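PDB 4HKJ: CPXV203 protein from Cowpox virus, which probably binds major histocompatibility complex class I molecules and retains them in the endoplasmic reticulum, helping the virus evade T-cell recognition. Local coordinates for residues D[71-85]-D[170-184]. Residues are numbered along the deposited sequence; the frame is centred on the assembly and turned at random.
Sequences TTKQTHFGVTHSYIE and GAKDIQTRDKYLKTC
Phe77 and Arg177 mark the tight end of this contact, where helix 174-179 packs against the hairpin of strands 71-77 and 81-85. Ala171 CB sits over one face of the Phe77 ring, 4.0 Å from its centroid; Tyr180 CD1 meets the ring edge at CE1 (3.7 Å), the planes 87° apart. Gly170 CA lies over the His81 ring. Phe77, His81 and Tyr180 also pack on another protein's chain, with which Gly78 forms backbone hydrogen bonds. Arg177 CD stands over the Tyr83 ring, 3.5 Å from its centroid; the bend at chi3 (59°) carries the guanidinium toward the phenol end, an off-centre cation-pi contact. Leu181 CD2 fills in at the Tyr83 edge.

Strand 182-183 is the outermost of a five-stranded antiparallel sheet: Gln74 and Lys182 exchange both backbone bonds, and Cys184 N donates to Thr72 O (2.9 Å). Packing loosens at Lys182 and Thr183, but Cys184 is buried, SG against Gln74 CG (3.8 Å).

The Cys184-Cys35 disulfide ties this strand end covalently to the chain near strand 36-38. Glu85 OE2 and Asp178 OD1 approach to 3.5 Å; Arg177, salt-bridged to Asp165 through NH2 and paired by charge alone with Asp178 through NH1, probably offsets their charge, helped by a weak, long Glu85-Lys18 pair.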
# COMPACT_ATOMS: atom_id res chain seq x y z
N THR D 71 -24.23 -1.98 5.86
CA THR D 71 -24.04 -3.22 5.11
C THR D 71 -22.67 -3.85 5.40
O THR D 71 -21.68 -3.15 5.59
CB THR D 71 -24.20 -2.99 3.59
OG1 THR D 71 -25.41 -2.25 3.35
CG2 THR D 71 -24.27 -4.31 2.85
N THR D 72 -22.63 -5.18 5.44
CA THR D 72 -21.39 -5.91 5.67
C THR D 72 -21.17 -6.96 4.58
O THR D 72 -22.08 -7.71 4.24
CB THR D 72 -21.40 -6.61 7.04
OG1 THR D 72 -21.89 -5.70 8.04
CG2 THR D 72 -20.00 -7.07 7.42
N LYS D 73 -19.95 -7.00 4.05
CA LYS D 73 -19.59 -7.97 3.02
C LYS D 73 -18.25 -8.63 3.33
O LYS D 73 -17.38 -8.01 3.94
CB LYS D 73 -19.53 -7.31 1.64
CG LYS D 73 -20.85 -6.69 1.19
CD LYS D 73 -20.69 -5.99 -0.15
CE LYS D 73 -22.00 -5.34 -0.58
NZ LYS D 73 -21.88 -4.69 -1.91
N GLN D 74 -18.10 -9.88 2.91
CA GLN D 74 -16.85 -10.61 3.12
C GLN D 74 -16.47 -11.45 1.91
O GLN D 74 -17.32 -11.86 1.13
CB GLN D 74 -16.95 -11.51 4.36
CG GLN D 74 -17.03 -10.76 5.68
CD GLN D 74 -16.98 -11.69 6.87
OE1 GLN D 74 -17.34 -11.30 7.99
NE2 GLN D 74 -16.55 -12.92 6.65
N THR D 75 -15.17 -11.70 1.77
CA THR D 75 -14.66 -12.58 0.72
C THR D 75 -13.37 -13.24 1.20
O THR D 75 -12.81 -12.86 2.23
CB THR D 75 -14.40 -11.83 -0.59
OG1 THR D 75 -13.98 -12.76 -1.60
CG2 THR D 75 -13.32 -10.78 -0.40
N HIS D 76 -12.89 -14.22 0.44
CA HIS D 76 -11.68 -14.94 0.82
C HIS D 76 -10.80 -15.26 -0.38
O HIS D 76 -11.30 -15.59 -1.45
CB HIS D 76 -12.03 -16.22 1.57
CG HIS D 76 -10.84 -17.01 2.03
ND1 HIS D 76 -10.19 -16.74 3.22
CD2 HIS D 76 -10.18 -18.04 1.46
CE1 HIS D 76 -9.19 -17.58 3.37
NE2 HIS D 76 -9.15 -18.38 2.31
N PHE D 77 -9.49 -15.15 -0.19
CA PHE D 77 -8.53 -15.48 -1.23
C PHE D 77 -7.39 -16.31 -0.67
O PHE D 77 -6.87 -16.01 0.41
CB PHE D 77 -7.98 -14.21 -1.88
CG PHE D 77 -9.00 -13.46 -2.69
CD1 PHE D 77 -9.70 -14.08 -3.70
CD2 PHE D 77 -9.25 -12.12 -2.43
CE1 PHE D 77 -10.64 -13.39 -4.44
CE2 PHE D 77 -10.18 -11.42 -3.17
CZ PHE D 77 -10.88 -12.05 -4.17
N GLY D 78 -7.00 -17.35 -1.39
CA GLY D 78 -5.92 -18.22 -0.96
C GLY D 78 -6.26 -18.97 0.31
O GLY D 78 -7.38 -19.46 0.47
N VAL D 79 -5.30 -19.05 1.23
CA VAL D 79 -5.49 -19.78 2.47
C VAL D 79 -5.20 -18.94 3.71
O VAL D 79 -5.27 -19.43 4.83
CB VAL D 79 -4.60 -21.04 2.51
CG1 VAL D 79 -5.04 -22.04 1.45
CG2 VAL D 79 -3.14 -20.67 2.33
N THR D 80 -4.86 -17.67 3.50
CA THR D 80 -4.50 -16.79 4.61
C THR D 80 -5.31 -15.49 4.65
O THR D 80 -5.62 -14.97 5.73
CB THR D 80 -3.00 -16.44 4.59
OG1 THR D 80 -2.64 -15.92 3.30
CG2 THR D 80 -2.16 -17.67 4.89
N HIS D 81 -5.65 -14.96 3.48
CA HIS D 81 -6.30 -13.65 3.40
C HIS D 81 -7.81 -13.70 3.60
O HIS D 81 -8.50 -14.52 2.99
CB HIS D 81 -5.97 -12.98 2.06
CG HIS D 81 -4.50 -12.83 1.80
ND1 HIS D 81 -3.73 -11.85 2.40
CD2 HIS D 81 -3.66 -13.54 1.01
CE1 HIS D 81 -2.48 -11.96 1.98
NE2 HIS D 81 -2.41 -12.98 1.14
N SER D 82 -8.31 -12.81 4.45
CA SER D 82 -9.75 -12.66 4.67
C SER D 82 -10.11 -11.18 4.70
O SER D 82 -9.59 -10.42 5.51
CB SER D 82 -10.17 -13.34 5.98
OG SER D 82 -9.85 -14.71 5.96
N TYR D 83 -11.01 -10.78 3.80
CA TYR D 83 -11.36 -9.37 3.65
C TYR D 83 -12.80 -9.07 4.09
O TYR D 83 -13.71 -9.86 3.82
CB TYR D 83 -11.15 -8.93 2.20
CG TYR D 83 -11.57 -7.51 1.91
CD1 TYR D 83 -10.79 -6.43 2.30
CD2 TYR D 83 -12.76 -7.24 1.24
CE1 TYR D 83 -11.18 -5.13 2.04
CE2 TYR D 83 -13.16 -5.94 0.98
CZ TYR D 83 -12.36 -4.89 1.38
OH TYR D 83 -12.75 -3.60 1.11
N ILE D 84 -12.99 -7.94 4.76
CA ILE D 84 -14.31 -7.52 5.22
C ILE D 84 -14.58 -6.08 4.80
O ILE D 84 -13.72 -5.21 4.92
CB ILE D 84 -14.43 -7.62 6.75
CG1 ILE D 84 -14.05 -9.03 7.23
CG2 ILE D 84 -15.85 -7.28 7.20
CD1 ILE D 84 -14.16 -9.22 8.72
N GLU D 85 -15.79 -5.82 4.30
CA GLU D 85 -16.16 -4.48 3.85
C GLU D 85 -17.43 -3.97 4.52
O GLU D 85 -18.52 -4.48 4.27
CB GLU D 85 -16.33 -4.45 2.33
CG GLU D 85 -16.65 -3.07 1.78
CD GLU D 85 -16.98 -3.10 0.30
OE1 GLU D 85 -17.98 -3.75 -0.08
OE2 GLU D 85 -16.24 -2.49 -0.50
N GLY D 170 -4.92 -10.56 -1.28
CA GLY D 170 -4.81 -11.88 -1.86
C GLY D 170 -5.21 -11.96 -3.32
O GLY D 170 -5.07 -13.00 -3.96
N ALA D 171 -5.72 -10.85 -3.85
CA ALA D 171 -6.12 -10.80 -5.25
C ALA D 171 -5.13 -9.97 -6.06
O ALA D 171 -4.27 -9.29 -5.50
CB ALA D 171 -7.52 -10.23 -5.39
N LYS D 172 -5.24 -10.03 -7.39
CA LYS D 172 -4.33 -9.32 -8.27
C LYS D 172 -4.54 -7.81 -8.20
O LYS D 172 -3.60 -7.03 -8.32
CB LYS D 172 -4.48 -9.81 -9.71
CG LYS D 172 -3.45 -9.23 -10.68
CD LYS D 172 -3.66 -9.77 -12.08
CE LYS D 172 -4.98 -9.30 -12.66
NZ LYS D 172 -5.01 -7.83 -12.86
N ASP D 173 -5.80 -7.40 -8.00
CA ASP D 173 -6.15 -5.99 -7.90
C ASP D 173 -7.43 -5.82 -7.08
O ASP D 173 -8.09 -6.81 -6.74
CB ASP D 173 -6.33 -5.39 -9.29
CG ASP D 173 -7.13 -6.28 -10.22
OD1 ASP D 173 -8.13 -6.87 -9.77
OD2 ASP D 173 -6.75 -6.39 -11.41
N ILE D 174 -7.79 -4.58 -6.78
CA ILE D 174 -8.98 -4.30 -5.97
C ILE D 174 -10.26 -4.72 -6.68
O ILE D 174 -11.23 -5.13 -6.04
CB ILE D 174 -9.06 -2.81 -5.55
CG1 ILE D 174 -9.20 -1.90 -6.77
CG2 ILE D 174 -7.85 -2.42 -4.73
CD1 ILE D 174 -10.60 -1.33 -6.95
N GLN D 175 -10.27 -4.64 -8.01
CA GLN D 175 -11.43 -5.02 -8.80
C GLN D 175 -11.75 -6.50 -8.62
O GLN D 175 -12.91 -6.88 -8.49
CB GLN D 175 -11.21 -4.72 -10.29
CG GLN D 175 -11.16 -3.24 -10.64
CD GLN D 175 -9.80 -2.61 -10.39
OE1 GLN D 175 -8.80 -3.32 -10.24
NE2 GLN D 175 -9.76 -1.29 -10.35
N THR D 176 -10.71 -7.33 -8.60
CA THR D 176 -10.89 -8.77 -8.42
C THR D 176 -11.40 -9.07 -7.01
O THR D 176 -12.20 -9.99 -6.82
CB THR D 176 -9.59 -9.54 -8.68
OG1 THR D 176 -9.07 -9.20 -9.97
CG2 THR D 176 -9.83 -11.04 -8.61
N ARG D 177 -10.94 -8.29 -6.04
CA ARG D 177 -11.38 -8.44 -4.66
C ARG D 177 -12.88 -8.20 -4.53
O ARG D 177 -13.59 -8.98 -3.89
CB ARG D 177 -10.63 -7.47 -3.74
CG ARG D 177 -11.35 -7.20 -2.43
CD ARG D 177 -10.53 -6.34 -1.50
NE ARG D 177 -10.19 -5.04 -2.07
CZ ARG D 177 -11.01 -4.00 -2.12
NH1 ARG D 177 -12.24 -4.10 -1.63
NH2 ARG D 177 -10.61 -2.85 -2.65
N ASP D 178 -13.36 -7.13 -5.15
CA ASP D 178 -14.76 -6.74 -5.04
C ASP D 178 -15.68 -7.64 -5.86
O ASP D 178 -16.89 -7.64 -5.66
CB ASP D 178 -14.94 -5.28 -5.46
CG ASP D 178 -14.41 -4.30 -4.43
OD1 ASP D 178 -15.17 -3.93 -3.51
OD2 ASP D 178 -13.23 -3.91 -4.53
N LYS D 179 -15.10 -8.39 -6.79
CA LYS D 179 -15.89 -9.27 -7.65
C LYS D 179 -16.44 -10.46 -6.86
O LYS D 179 -17.57 -10.89 -7.08
CB LYS D 179 -15.06 -9.76 -8.84
CG LYS D 179 -15.86 -10.48 -9.91
CD LYS D 179 -14.97 -11.07 -10.99
CE LYS D 179 -14.24 -10.00 -11.78
NZ LYS D 179 -13.36 -10.58 -12.83
N TYR D 180 -15.63 -10.98 -5.94
CA TYR D 180 -16.00 -12.17 -5.18
C TYR D 180 -16.62 -11.87 -3.82
O TYR D 180 -16.77 -12.76 -2.99
CB TYR D 180 -14.78 -13.08 -4.99
CG TYR D 180 -14.23 -13.66 -6.27
CD1 TYR D 180 -13.27 -12.98 -7.01
CD2 TYR D 180 -14.68 -14.88 -6.75
CE1 TYR D 180 -12.77 -13.51 -8.18
CE2 TYR D 180 -14.19 -15.42 -7.92
CZ TYR D 180 -13.23 -14.73 -8.63
OH TYR D 180 -12.73 -15.26 -9.80
N LEU D 181 -16.96 -10.60 -3.59
CA LEU D 181 -17.60 -10.21 -2.34
C LEU D 181 -18.99 -10.82 -2.20
O LEU D 181 -19.73 -10.94 -3.17
CB LEU D 181 -17.69 -8.68 -2.23
CG LEU D 181 -16.45 -7.93 -1.77
CD1 LEU D 181 -16.69 -6.43 -1.83
CD2 LEU D 181 -16.06 -8.35 -0.36
N LYS D 182 -19.33 -11.22 -0.98
CA LYS D 182 -20.66 -11.76 -0.69
C LYS D 182 -21.29 -11.05 0.50
O LYS D 182 -20.67 -10.93 1.56
CB LYS D 182 -20.58 -13.27 -0.42
CG LYS D 182 -20.14 -14.09 -1.61
CD LYS D 182 -21.08 -13.88 -2.79
CE LYS D 182 -20.58 -14.58 -4.04
NZ LYS D 182 -21.48 -14.35 -5.20
N THR D 183 -22.52 -10.58 0.31
CA THR D 183 -23.23 -9.86 1.37
C THR D 183 -23.57 -10.79 2.53
O THR D 183 -24.16 -11.85 2.33
CB THR D 183 -24.52 -9.21 0.83
OG1 THR D 183 -24.20 -8.37 -0.29
CG2 THR D 183 -25.19 -8.38 1.91
N CYS D 184 -23.18 -10.39 3.73
CA CYS D 184 -23.43 -11.18 4.93
C CYS D 184 -24.92 -11.20 5.27
O CYS D 184 -25.60 -10.18 5.17
CB CYS D 184 -22.60 -10.66 6.10
SG CYS D 184 -20.82 -10.77 5.84